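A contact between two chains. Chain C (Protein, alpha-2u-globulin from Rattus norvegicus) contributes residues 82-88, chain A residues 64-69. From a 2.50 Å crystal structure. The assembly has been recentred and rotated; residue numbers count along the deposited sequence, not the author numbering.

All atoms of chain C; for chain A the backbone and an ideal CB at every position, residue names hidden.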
# COMPACT_ATOMS: atom_id res chain seq x y z
N GLU C 82 14.21 13.44 -15.35
CA GLU C 82 14.70 13.24 -14.00
C GLU C 82 14.48 11.82 -13.53
O GLU C 82 13.36 11.32 -13.44
CB GLU C 82 14.08 14.26 -13.04
CG GLU C 82 14.44 15.69 -13.44
CD GLU C 82 14.32 16.68 -12.32
OE1 GLU C 82 13.67 16.39 -11.30
OE2 GLU C 82 14.90 17.78 -12.46
N CYS C 83 15.61 11.14 -13.33
CA CYS C 83 15.63 9.76 -12.89
C CYS C 83 15.12 9.59 -11.47
O CYS C 83 15.83 9.90 -10.51
CB CYS C 83 17.04 9.23 -13.01
SG CYS C 83 17.59 9.16 -14.76
N ARG C 84 13.89 9.10 -11.36
CA ARG C 84 13.24 8.86 -10.08
C ARG C 84 13.50 7.41 -9.65
O ARG C 84 13.51 6.50 -10.46
CB ARG C 84 11.74 9.16 -10.24
CG ARG C 84 10.81 8.61 -9.16
CD ARG C 84 9.83 9.66 -8.65
NE ARG C 84 8.98 9.16 -7.57
CZ ARG C 84 7.66 8.97 -7.68
NH1 ARG C 84 7.03 9.24 -8.82
NH2 ARG C 84 6.97 8.50 -6.65
N GLU C 85 13.78 7.23 -8.36
CA GLU C 85 14.05 5.93 -7.76
C GLU C 85 12.76 5.36 -7.16
O GLU C 85 12.14 5.99 -6.30
CB GLU C 85 15.12 6.10 -6.67
CG GLU C 85 15.60 4.83 -6.01
CD GLU C 85 16.55 4.04 -6.86
OE1 GLU C 85 17.77 4.30 -6.82
OE2 GLU C 85 16.09 3.13 -7.57
N LEU C 86 12.37 4.16 -7.58
CA LEU C 86 11.14 3.53 -7.09
C LEU C 86 11.36 2.10 -6.62
O LEU C 86 12.43 1.55 -6.79
CB LEU C 86 10.07 3.54 -8.19
CG LEU C 86 9.61 4.89 -8.73
CD1 LEU C 86 8.56 4.68 -9.79
CD2 LEU C 86 9.06 5.73 -7.59
N TYR C 87 10.34 1.52 -6.00
CA TYR C 87 10.39 0.15 -5.51
C TYR C 87 8.97 -0.39 -5.43
O TYR C 87 8.14 0.16 -4.71
CB TYR C 87 11.03 0.09 -4.12
CG TYR C 87 11.36 -1.32 -3.64
CD1 TYR C 87 10.36 -2.16 -3.13
CD2 TYR C 87 12.66 -1.82 -3.74
CE1 TYR C 87 10.64 -3.45 -2.72
CE2 TYR C 87 12.95 -3.12 -3.34
CZ TYR C 87 11.94 -3.93 -2.83
OH TYR C 87 12.24 -5.22 -2.42
N LEU C 88 8.70 -1.47 -6.17
CA LEU C 88 7.37 -2.06 -6.18
C LEU C 88 7.39 -3.49 -5.71
O LEU C 88 8.36 -4.20 -5.94
CB LEU C 88 6.77 -2.02 -7.60
CG LEU C 88 6.50 -0.66 -8.24
CD1 LEU C 88 5.99 -0.85 -9.66
CD2 LEU C 88 5.48 0.09 -7.42
N UNK A 64 19.01 -1.27 3.58
CA UNK A 64 18.24 -0.03 3.53
C UNK A 64 18.40 0.56 2.13
O UNK A 64 19.53 0.71 1.65
CB UNK A 64 18.70 0.96 4.61
N UNK A 65 17.28 0.83 1.46
CA UNK A 65 17.28 1.41 0.13
C UNK A 65 16.84 2.85 0.21
O UNK A 65 15.92 3.19 0.93
CB UNK A 65 16.37 0.62 -0.82
N UNK A 66 17.52 3.73 -0.51
CA UNK A 66 17.14 5.13 -0.48
C UNK A 66 16.34 5.41 -1.76
O UNK A 66 16.89 5.35 -2.86
CB UNK A 66 18.36 6.04 -0.37
N UNK A 67 15.04 5.64 -1.60
CA UNK A 67 14.13 5.87 -2.72
C UNK A 67 13.67 7.33 -2.81
O UNK A 67 14.20 8.18 -2.10
CB UNK A 67 12.91 4.95 -2.59
N UNK A 68 12.69 7.61 -3.66
CA UNK A 68 12.17 8.97 -3.80
C UNK A 68 11.29 9.39 -2.63
O UNK A 68 10.19 8.85 -2.44
CB UNK A 68 11.38 9.09 -5.10
N UNK A 69 11.75 10.38 -1.87
CA UNK A 69 11.01 10.89 -0.71
C UNK A 69 10.72 9.78 0.31
O UNK A 69 9.78 9.89 1.09
CB UNK A 69 9.70 11.53 -1.17

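Two strands from two copies of one protein meet here at a steep angle, their N-to-C directions 134° apart. The chains come closest in register at E85(C) and position 67, whose CA atoms lie 5.0 Å apart.

Position 64 has extended backbone angles. No atom of the chain C stretch lies within 5.5 Å of its ideal CB. This contact therefore sets no preference, and many side chains would fit. The deposited residue is I64(A), and it takes no part in the contact.

Position 65 is also extended, and its CA-to-CB bond points toward chain C. The nearest atom is CD2 of Y87(C), 5.3 Å from the ideal CB. That gap leaves room for a small or medium side chain beside the tyrosine ring, apolar or polar. The deposited residue is D65(A), with chi1 in the m well. Its OD2 comes to 4.3 Å from CE2 of Y87(C), approaching the ring obliquely. This is a loose contact, and OD2 has its hydrogen bond elsewhere in the structure.

Position 66 points its CB away from chain C, and nothing of that stretch is within 5.5 Å. Extended angles suit a beta-branched residue, but others would serve. The deposited residue is V66(A). Its backbone makes the closer approach: its O is 3.4 Å from CG of E85(C).

Position 67 directs its CB sideways. The ideal CB is 3.9 Å from O of E85(C) and 5.4 Å from CB of Y87(C). The side-chain carbons of E85(C) and Y87(C) offer apolar surface along the strand. A medium-sized apolar residue such as leucine, isoleucine or methionine would suit. The deposited residue is L67(A), chi1 m and chi2 t. Its CD1 packs 3.8 Å from CB of Y87(C), an apolar contact. Its CD2 lies 3.9 Å from CG of E85(C), so the branched end touches both residues.

Position 68 faces chain C directly. Its ideal CB is 3.4 Å from O of E85(C) and 3.4 Å from NE of R84(C). Its own backbone N donates to O of E85(C), N to O 3.1 Å, a bond that any residue except proline could make. Nearby, N of E85(C) offers a donor. A side chain with an acceptor long enough to reach it would be favoured, such as glutamate or glutamine, and the arginine makes a negative charge plausible. The deposited residue is E68(A), with chi1 and chi2 both m. This bend brings OE2 back to the strand, where it accepts a hydrogen bond from N of E85(C), N to OE2 3.1 Å. E68(A) thus holds E85(C) by both its backbone and its side chain. The packing is tight: CG of E68(A) is 3.2 Å from CG of R84(C). No salt bridge to the arginine forms.

Position 69 has positive phi and psi, 58/24, which favours glycine, asparagine or aspartate. Its ideal CB has no chain C neighbour within 5.5 Å. The deposited residue is N69(A), whose amide is hydrogen-bonded elsewhere in the structure.

Chain A, residues 64-69: IDVLEN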
# COMPACT_ATOMS: atom_id res chain seq x y z
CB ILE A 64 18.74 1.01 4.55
CG1 ILE A 64 18.38 0.57 5.97
CG2 ILE A 64 18.14 2.39 4.25
CD1 ILE A 64 18.78 1.56 7.04
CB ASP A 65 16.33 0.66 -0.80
CG ASP A 65 16.87 -0.68 -1.21
OD1 ASP A 65 17.95 -0.70 -1.82
OD2 ASP A 65 16.20 -1.69 -0.95
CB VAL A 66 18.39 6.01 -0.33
CG1 VAL A 66 18.02 7.47 -0.38
CG2 VAL A 66 19.06 5.72 1.01
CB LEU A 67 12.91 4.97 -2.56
CG LEU A 67 13.21 3.54 -2.11
CD1 LEU A 67 11.95 2.84 -1.67
CD2 LEU A 67 13.89 2.75 -3.23
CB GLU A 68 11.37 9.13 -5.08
CG GLU A 68 12.22 9.11 -6.30
CD GLU A 68 13.20 10.25 -6.40
OE1 GLU A 68 12.96 11.31 -5.78
OE2 GLU A 68 14.20 10.09 -7.12
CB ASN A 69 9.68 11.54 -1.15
CG ASN A 69 9.86 12.68 -2.14
OD1 ASN A 69 10.58 13.65 -1.87
ND2 ASN A 69 9.18 12.59 -3.28
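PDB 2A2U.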